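Local coordinates for ABC transporter substrate-binding protein-branched chain amino acid transport (Streptococcus pneumoniae, PDB 4GNR) that binds branched-chain amino acids such as isoleucine outside the cell and probably delivers them to an ABC transporter for uptake, at residues Asn69-Ser74 and Thr96-Pro101; Gly130-Asn135 and Tyr249-Phe254; Asn214-Met219 and Lys223-Gly228. All coordinates share one frame; numbering follows the deposited sequence.

Contact 1: residues Asn69-Ser74 and Thr96-Pro101; sequences NLVTQS and TKAGVP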
loop_
_atom_site.group_PDB
_atom_site.type_symbol
_atom_site.label_atom_id
_atom_site.label_comp_id
_atom_site.label_asym_id
_atom_site.label_seq_id
_atom_site.Cartn_x
_atom_site.Cartn_y
_atom_site.Cartn_z
ATOM N N ASN A 69 -22.428 -7.056 -2.512
ATOM C CA ASN A 69 -22.725 -8.463 -2.342
ATOM C C ASN A 69 -22.209 -8.982 -0.990
ATOM O O ASN A 69 -22.945 -9.670 -0.281
ATOM C CB ASN A 69 -22.240 -9.235 -3.564
ATOM C CG ASN A 69 -22.919 -8.768 -4.873
ATOM O OD1 ASN A 69 -23.937 -8.058 -4.882
ATOM N ND2 ASN A 69 -22.344 -9.201 -5.986
ATOM N N LEU A 70 -20.985 -8.598 -0.594
ATOM C CA LEU A 70 -20.444 -9.033 0.692
ATOM C C LEU A 70 -21.338 -8.630 1.869
ATOM O O LEU A 70 -21.562 -9.420 2.793
ATOM C CB LEU A 70 -19.040 -8.461 0.943
ATOM C CG LEU A 70 -17.889 -9.123 0.193
ATOM C CD1 LEU A 70 -16.599 -8.330 0.372
ATOM C CD2 LEU A 70 -17.699 -10.574 0.660
ATOM N N VAL A 71 -21.811 -7.390 1.861
ATOM C CA VAL A 71 -22.549 -6.885 3.011
ATOM C C VAL A 71 -24.026 -7.210 3.026
ATOM O O VAL A 71 -24.630 -7.225 4.090
ATOM C CB VAL A 71 -22.294 -5.357 3.238
ATOM C CG1 VAL A 71 -20.784 -5.088 3.382
ATOM C CG2 VAL A 71 -22.901 -4.475 2.168
ATOM N N THR A 72 -24.621 -7.461 1.863
ATOM C CA THR A 72 -26.059 -7.742 1.793
ATOM C C THR A 72 -26.426 -9.188 1.464
ATOM O O THR A 72 -27.502 -9.611 1.795
ATOM C CB THR A 72 -26.782 -6.866 0.737
ATOM O OG1 THR A 72 -26.372 -7.242 -0.580
ATOM C CG2 THR A 72 -26.599 -5.395 0.992
ATOM N N GLN A 73 -25.595 -9.906 0.728
ATOM C CA GLN A 73 -25.887 -11.302 0.334
ATOM C C GLN A 73 -25.155 -12.243 1.275
ATOM O O GLN A 73 -25.730 -13.102 1.917
ATOM C CB GLN A 73 -25.484 -11.549 -1.126
ATOM C CG GLN A 73 -26.235 -10.699 -2.126
ATOM C CD GLN A 73 -27.671 -11.142 -2.306
ATOM O OE1 GLN A 73 -28.069 -12.251 -1.936
ATOM N NE2 GLN A 73 -28.450 -10.294 -2.966
ATOM N N SER A 74 -23.854 -12.039 1.370
ATOM C CA SER A 74 -23.020 -12.822 2.275
ATOM C C SER A 74 -23.233 -12.386 3.742
ATOM O O SER A 74 -22.937 -13.104 4.667
ATOM C CB SER A 74 -21.545 -12.667 1.929
ATOM O OG SER A 74 -21.250 -13.125 0.612
ATOM N N THR A 96 -21.000 1.386 3.964
ATOM C CA THR A 96 -21.656 2.326 4.871
ATOM C C THR A 96 -23.177 2.132 4.905
ATOM O O THR A 96 -23.794 2.192 5.971
ATOM C CB THR A 96 -21.278 3.754 4.495
ATOM O OG1 THR A 96 -19.859 3.890 4.613
ATOM C CG2 THR A 96 -21.963 4.759 5.409
ATOM N N LYS A 97 -23.772 1.922 3.740
ATOM C CA LYS A 97 -25.223 1.715 3.673
ATOM C C LYS A 97 -25.694 0.572 4.539
ATOM O O LYS A 97 -26.787 0.617 5.093
ATOM C CB LYS A 97 -25.695 1.495 2.235
ATOM C CG LYS A 97 -25.727 2.788 1.446
ATOM C CD LYS A 97 -26.282 2.658 0.055
ATOM C CE LYS A 97 -25.408 1.796 -0.774
ATOM N NZ LYS A 97 -25.839 1.733 -2.194
ATOM N N ALA A 98 -24.864 -0.456 4.631
ATOM C CA ALA A 98 -25.162 -1.656 5.427
ATOM C C ALA A 98 -24.644 -1.555 6.860
ATOM O O ALA A 98 -24.824 -2.478 7.645
ATOM C CB ALA A 98 -24.596 -2.895 4.775
ATOM N N GLY A 99 -23.977 -0.452 7.197
ATOM C CA GLY A 99 -23.416 -0.275 8.541
ATOM C C GLY A 99 -22.311 -1.277 8.871
ATOM O O GLY A 99 -22.179 -1.718 10.026
ATOM N N VAL A 100 -21.499 -1.616 7.862
ATOM C CA VAL A 100 -20.400 -2.564 8.005
ATOM C C VAL A 100 -19.063 -1.823 7.887
ATOM O O VAL A 100 -18.825 -1.159 6.898
ATOM C CB VAL A 100 -20.515 -3.680 6.926
ATOM C CG1 VAL A 100 -19.293 -4.586 6.984
ATOM C CG2 VAL A 100 -21.794 -4.474 7.116
ATOM N N PRO A 101 -18.170 -1.969 8.883
ATOM C CA PRO A 101 -16.885 -1.302 8.756
ATOM C C PRO A 101 -16.014 -1.975 7.685
ATOM O O PRO A 101 -15.968 -3.197 7.566
ATOM C CB PRO A 101 -16.270 -1.458 10.161
ATOM C CG PRO A 101 -16.882 -2.735 10.689
ATOM C CD PRO A 101 -18.291 -2.749 10.129
#
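V71, near the C-terminal end of helix 60-72, faces the turn that follows helix 85-97; V71 and A98 are the nearest backbone pair, 6.3 Å from CA to CA. V71 carries the whole contact from its side, and its two methyls divide the work. CG2 lies between the backbone N and the carbonyl carbon and meets the methyl of A98, CG2 of V71 to CB of A98 being 3.5 Å, tighter than usual for two carbons. CG1, anti to the carbonyl carbon (chi1 of V71 is -56°), turns instead to V100. There CG1 of V71 sits 3.8 Å from CB of V100 and about equally far from CG1 and CG2 of V100, at 3.9 Å. The two valine side chains slide past one another in opposite directions. The grip is purely apolar and small; V71 and V100 are buried, while A98 lies nearer the surface.

The chain bends at G99, and A98 and V100 both point toward V71. G99 takes a positive phi of 65° in a Schellman motif, and its N bonds back to O of T96 at 2.9 Å. Beyond this turn V100 also rests on S303 of helix 303-310, and P101 pairs through its backbone with V79. On the other side, O of N69 accepts from N of both Q73 and S74. Such packing of one helix against the turn that leads from its neighbour into strand 102-104 belongs to the Rossmann-like alpha/beta lobe of periplasmic binding proteins, built here round a five-stranded parallel sheet.

Contact 2: residues Gly130-Asn135 and Tyr249-Phe254; sequences GKIISN and YFISGF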
loop_
_atom_site.group_PDB
_atom_site.type_symbol
_atom_site.label_atom_id
_atom_site.label_comp_id
_atom_site.label_asym_id
_atom_site.label_seq_id
_atom_site.Cartn_x
_atom_site.Cartn_y
_atom_site.Cartn_z
ATOM N N GLY A 130 4.837 12.450 -0.436
ATOM C CA GLY A 130 5.482 13.470 -1.284
ATOM C C GLY A 130 6.498 14.314 -0.535
ATOM O O GLY A 130 7.542 14.683 -1.080
ATOM N N LYS A 131 6.189 14.624 0.718
ATOM C CA LYS A 131 7.094 15.409 1.575
ATOM C C LYS A 131 8.368 14.627 1.865
ATOM O O LYS A 131 9.467 15.163 1.803
ATOM C CB LYS A 131 6.405 15.786 2.895
ATOM C CG LYS A 131 5.296 16.790 2.785
ATOM C CD LYS A 131 4.517 16.906 4.079
ATOM C CE LYS A 131 3.380 17.869 3.999
ATOM N NZ LYS A 131 2.624 17.730 5.255
ATOM N N ILE A 132 8.198 13.347 2.202
ATOM C CA ILE A 132 9.353 12.487 2.467
ATOM C C ILE A 132 10.227 12.378 1.212
ATOM O O ILE A 132 11.454 12.460 1.291
ATOM C CB ILE A 132 8.898 11.123 2.949
ATOM C CG1 ILE A 132 8.405 11.236 4.407
ATOM C CG2 ILE A 132 10.028 10.103 2.818
ATOM C CD1 ILE A 132 7.733 9.939 4.876
ATOM N N ILE A 133 9.601 12.152 0.054
ATOM C CA ILE A 133 10.373 12.041 -1.177
ATOM C C ILE A 133 11.158 13.342 -1.423
ATOM O O ILE A 133 12.343 13.313 -1.756
ATOM C CB ILE A 133 9.475 11.637 -2.359
ATOM C CG1 ILE A 133 8.975 10.191 -2.171
ATOM C CG2 ILE A 133 10.230 11.767 -3.682
ATOM C CD1 ILE A 133 7.821 9.794 -3.095
ATOM N N SER A 134 10.498 14.481 -1.304
ATOM C CA SER A 134 11.195 15.774 -1.473
ATOM C C SER A 134 12.382 15.911 -0.506
ATOM O O SER A 134 13.502 16.249 -0.907
ATOM C CB SER A 134 10.245 16.942 -1.267
ATOM O OG SER A 134 10.904 18.184 -1.473
ATOM N N ASN A 135 12.150 15.633 0.775
ATOM C CA ASN A 135 13.240 15.747 1.751
ATOM C C ASN A 135 14.399 14.802 1.431
ATOM O O ASN A 135 15.565 15.170 1.532
ATOM C CB ASN A 135 12.736 15.419 3.172
ATOM C CG ASN A 135 11.733 16.417 3.729
ATOM O OD1 ASN A 135 11.579 17.531 3.222
ATOM N ND2 ASN A 135 11.062 16.017 4.812
ATOM N N TYR A 249 15.093 3.851 -5.070
ATOM C CA TYR A 249 14.738 4.225 -3.701
ATOM C C TYR A 249 13.233 4.318 -3.629
ATOM O O TYR A 249 12.624 4.850 -4.555
ATOM C CB TYR A 249 15.353 5.577 -3.334
ATOM C CG TYR A 249 16.861 5.562 -3.417
ATOM C CD1 TYR A 249 17.502 5.765 -4.639
ATOM C CD2 TYR A 249 17.638 5.332 -2.296
ATOM C CE1 TYR A 249 18.878 5.711 -4.754
ATOM C CE2 TYR A 249 19.021 5.301 -2.379
ATOM C CZ TYR A 249 19.640 5.493 -3.612
ATOM O OH TYR A 249 21.021 5.455 -3.720
ATOM N N PHE A 250 12.620 3.814 -2.565
ATOM C CA PHE A 250 11.158 3.938 -2.459
ATOM C C PHE A 250 10.683 3.815 -1.016
ATOM O O PHE A 250 11.330 3.218 -0.153
ATOM C CB PHE A 250 10.409 2.906 -3.346
ATOM C CG PHE A 250 10.781 1.471 -3.073
ATOM C CD1 PHE A 250 11.831 0.880 -3.759
ATOM C CD2 PHE A 250 10.078 0.695 -2.158
ATOM C CE1 PHE A 250 12.178 -0.430 -3.531
ATOM C CE2 PHE A 250 10.429 -0.621 -1.925
ATOM C CZ PHE A 250 11.484 -1.182 -2.613
ATOM N N ILE A 251 9.501 4.374 -0.784
ATOM C CA ILE A 251 8.883 4.347 0.520
ATOM C C ILE A 251 8.229 3.006 0.811
ATOM O O ILE A 251 7.570 2.413 -0.051
ATOM C CB ILE A 251 7.800 5.449 0.626
ATOM C CG1 ILE A 251 8.477 6.808 0.509
ATOM C CG2 ILE A 251 7.017 5.328 1.931
ATOM C CD1 ILE A 251 7.567 7.976 0.634
ATOM N N SER A 252 8.411 2.534 2.048
ATOM C CA SER A 252 7.771 1.316 2.506
ATOM C C SER A 252 7.294 1.513 3.940
ATOM O O SER A 252 7.799 2.324 4.689
ATOM C CB SER A 252 8.709 0.123 2.441
ATOM O OG SER A 252 8.039 -1.057 2.810
ATOM N N GLY A 253 6.349 0.687 4.354
ATOM C CA GLY A 253 5.828 0.703 5.723
ATOM C C GLY A 253 6.229 -0.511 6.529
ATOM O O GLY A 253 5.691 -0.718 7.597
ATOM N N PHE A 254 7.200 -1.266 6.031
ATOM C CA PHE A 254 7.662 -2.495 6.673
ATOM C C PHE A 254 9.113 -2.757 6.290
ATOM O O PHE A 254 9.467 -2.691 5.118
ATOM C CB PHE A 254 6.787 -3.701 6.213
ATOM C CG PHE A 254 7.141 -5.036 6.886
ATOM C CD1 PHE A 254 6.885 -5.211 8.228
ATOM C CD2 PHE A 254 7.685 -6.096 6.196
ATOM C CE1 PHE A 254 7.186 -6.386 8.886
ATOM C CE2 PHE A 254 7.974 -7.293 6.860
ATOM C CZ PHE A 254 7.734 -7.410 8.217
#
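This is a small, wholly apolar helix-on-sheet contact in the core of the lobe built on the seven-stranded mixed sheet: helix 126-139 lies against strand 248-252, and three isoleucines, all buried, do the touching. I133 and I251 are the nearest backbone pair, 8.0 Å from CA to CA, a gap bridged entirely by side chains.

The strand contributes one methyl. I251 points toward the helix, its CG1 anti to the carbonyl carbon (chi1 -64°) and its chain extended to the end (chi2 -178°), which carries CD1 as a single prong between two consecutive helix residues. From I132 it is the short branch that answers, CG2 of I132 lying 3.9 Å from CD1 of I251, with CB of I132 only slightly farther at 4.1 Å. I133 uses its long branch: CG1 of I133 comes to 3.8 Å from CD1 of I251, and its own CD1 stands a little beyond. Both helix side chains cross that of I251 at a slant, neither running alongside it. I133 also packs on F164 of helix 155-167, which joins this spot to the next helix on the same side of the sheet.

F250, next to I251 on the strand, points away from helix 126-139 and packs against M338 and M340 of strand 335-341. Past I251, the backbone O of I251 and OG of S252 are both tied to the side chain of N232. Hydrophobic packing of this kind is characteristic of the alpha/beta lobe of periplasmic binding proteins, with helices packed on a central sheet, and here it lies close to the amino acid site, with the I251 side chain about 9 Å from the bound isoleucine.

Contact 3: residues Asn214-Met219 and Lys223-Gly228; sequences NQARGM and KPIVGG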
loop_
_atom_site.group_PDB
_atom_site.type_symbol
_atom_site.label_atom_id
_atom_site.label_comp_id
_atom_site.label_asym_id
_atom_site.label_seq_id
_atom_site.Cartn_x
_atom_site.Cartn_y
_atom_site.Cartn_z
ATOM N N ASN A 214 13.060 -0.201 -16.339
ATOM C CA ASN A 214 13.605 -1.087 -17.348
ATOM C C ASN A 214 14.123 -0.346 -18.579
ATOM O O ASN A 214 15.226 -0.586 -19.090
ATOM C CB ASN A 214 12.512 -2.032 -17.807
ATOM C CG ASN A 214 13.015 -2.986 -18.828
ATOM O OD1 ASN A 214 12.846 -2.745 -20.009
ATOM N ND2 ASN A 214 13.795 -3.966 -18.403
ATOM N N GLN A 215 13.260 0.515 -19.090
ATOM C CA GLN A 215 13.571 1.313 -20.276
ATOM C C GLN A 215 14.581 2.433 -20.017
ATOM O O GLN A 215 15.430 2.729 -20.873
ATOM C CB GLN A 215 12.290 1.823 -20.910
ATOM C CG GLN A 215 11.469 0.672 -21.495
ATOM C CD GLN A 215 10.099 1.060 -22.014
ATOM O OE1 GLN A 215 9.931 2.092 -22.656
ATOM N NE2 GLN A 215 9.109 0.185 -21.768
ATOM N N ALA A 216 14.503 3.058 -18.853
ATOM C CA ALA A 216 15.435 4.137 -18.505
ATOM C C ALA A 216 16.850 3.592 -18.423
ATOM O O ALA A 216 17.779 4.110 -19.057
ATOM C CB ALA A 216 15.025 4.813 -17.186
ATOM N N ARG A 217 17.009 2.543 -17.639
ATOM C CA ARG A 217 18.323 1.921 -17.472
ATOM C C ARG A 217 18.809 1.373 -18.817
ATOM O O ARG A 217 19.990 1.477 -19.156
ATOM C CB ARG A 217 18.197 0.844 -16.403
ATOM C CG ARG A 217 17.776 1.377 -15.019
ATOM C CD ARG A 217 18.947 1.954 -14.267
ATOM N NE ARG A 217 18.574 2.455 -12.920
ATOM C CZ ARG A 217 18.346 3.727 -12.567
ATOM N NH1 ARG A 217 18.402 4.707 -13.451
ATOM N NH2 ARG A 217 18.100 4.017 -11.303
ATOM N N GLY A 218 17.884 0.819 -19.603
ATOM C CA GLY A 218 18.238 0.270 -20.919
ATOM C C GLY A 218 18.829 1.321 -21.848
ATOM O O GLY A 218 19.692 1.020 -22.675
ATOM N N MET A 219 18.353 2.552 -21.753
ATOM C CA MET A 219 18.896 3.602 -22.601
ATOM C C MET A 219 20.024 4.402 -21.935
ATOM O O MET A 219 20.425 5.460 -22.425
ATOM C CB MET A 219 17.849 4.506 -23.219
ATOM C CG MET A 219 17.164 5.369 -22.239
ATOM S SD MET A 219 16.076 6.603 -23.031
ATOM C CE MET A 219 14.858 5.533 -23.766
ATOM N N LYS A 223 20.927 7.479 -13.062
ATOM C CA LYS A 223 20.625 8.272 -11.873
ATOM C C LYS A 223 19.494 7.654 -11.043
ATOM O O LYS A 223 18.679 6.869 -11.537
ATOM C CB LYS A 223 20.267 9.716 -12.242
ATOM C CG LYS A 223 21.447 10.619 -12.646
ATOM C CD LYS A 223 22.429 10.906 -11.473
ATOM C CE LYS A 223 23.575 11.796 -11.846
ATOM N NZ LYS A 223 24.465 12.009 -10.671
ATOM N N PRO A 224 19.447 8.002 -9.747
ATOM C CA PRO A 224 18.395 7.466 -8.884
ATOM C C PRO A 224 16.988 7.649 -9.423
ATOM O O PRO A 224 16.658 8.707 -9.959
ATOM C CB PRO A 224 18.578 8.286 -7.600
ATOM C CG PRO A 224 20.066 8.550 -7.547
ATOM C CD PRO A 224 20.413 8.832 -9.001
ATOM N N ILE A 225 16.198 6.584 -9.282
ATOM C CA ILE A 225 14.745 6.570 -9.608
ATOM C C ILE A 225 14.082 6.357 -8.235
ATOM O O ILE A 225 14.400 5.381 -7.549
ATOM C CB ILE A 225 14.354 5.561 -10.657
ATOM C CG1 ILE A 225 15.018 5.963 -11.988
ATOM C CG2 ILE A 225 12.823 5.511 -10.805
ATOM C CD1 ILE A 225 14.825 4.941 -13.083
ATOM N N VAL A 226 13.182 7.269 -7.857
ATOM C CA VAL A 226 12.577 7.283 -6.532
ATOM C C VAL A 226 11.068 7.197 -6.630
ATOM O O VAL A 226 10.441 7.935 -7.396
ATOM C CB VAL A 226 12.982 8.596 -5.818
ATOM C CG1 VAL A 226 12.498 8.608 -4.360
ATOM C CG2 VAL A 226 14.491 8.815 -5.867
ATOM N N GLY A 227 10.496 6.303 -5.839
ATOM C CA GLY A 227 9.067 6.082 -5.865
ATOM C C GLY A 227 8.411 6.100 -4.510
ATOM O O GLY A 227 9.041 6.136 -3.453
ATOM N N GLY A 228 7.076 6.141 -4.576
ATOM C CA GLY A 228 6.248 5.982 -3.403
ATOM C C GLY A 228 6.033 4.480 -3.130
ATOM O O GLY A 228 6.710 3.598 -3.666
#
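The carbonyl O of K223 is gripped by two nitrogens of R217: NH1 of R217 donates to it at 2.9 Å and NH2 of R217, the other end nitrogen, also at 2.9 Å. The guanidinium thus meets this one oxygen end-on, as a fork closing on a single atom, and both N-H bonds are bent to the same degree, 137° at the hydrogen. Both nitrogens come from the same face of the carbonyl: NH1 is tilted moderately from its plane, whereas NH2 stands well above it, 41° out, off the lone-pair direction. The oxygen in turn lies slightly out of the guanidinium plane.

The same flat group is used on its face. CD1 of I225 lies over one face, 3.4 Å from the plane and displaced from its centre, with NH1 of R217 as its nearest atom at 3.6 Å. CG1 of I225 leans on NH2 of R217 at 3.7 Å, so the end of the isoleucine lies along the pair of nitrogens. R217 reaches this place through a bend near its base (chi2 -81°), after which the chain runs on straight through chi3. From the preceding residue, CB of A216 touches CD1 of I225 more loosely, at 4.1 Å. Further bonds fix the rotation of the guanidinium: NH1 also donates to O of I221, and NH2 to O of S246, so backbone carbonyls of two loops are drawn together round one side chain.

The contact closes the return from helix 206-218 to strand 225-227 in the beta-alpha-beta unit that starts at strand 199-201. Helix 186-193 packs on A216 through L189, strand 248-252 borders R217 and I225 through I248, and V226 points to the other side and packs on I133 and V137 of helix 126-139.

How the contacts relate
Contact 1 lies in one lobe and contacts 2 and 3 in the other, on opposite sides of the chain's centre; contact 1 is 35 Å from contact 2 and 43 Å from contact 3, centre to centre. Contacts 2 and 3 lie 16 Å apart between centres and touch through their strands, parallel neighbours in the mixed sheet: N of G227 and O of Y249 are 2.9 Å apart, N of Y249 and O of I225 3.0 Å. Helix 126-139 thus serves both strands. The side chain of I251 in contact 2 is about 9 Å from the bound isoleucine, while contact 3 ends one residue before the pocket residues D229 and G230.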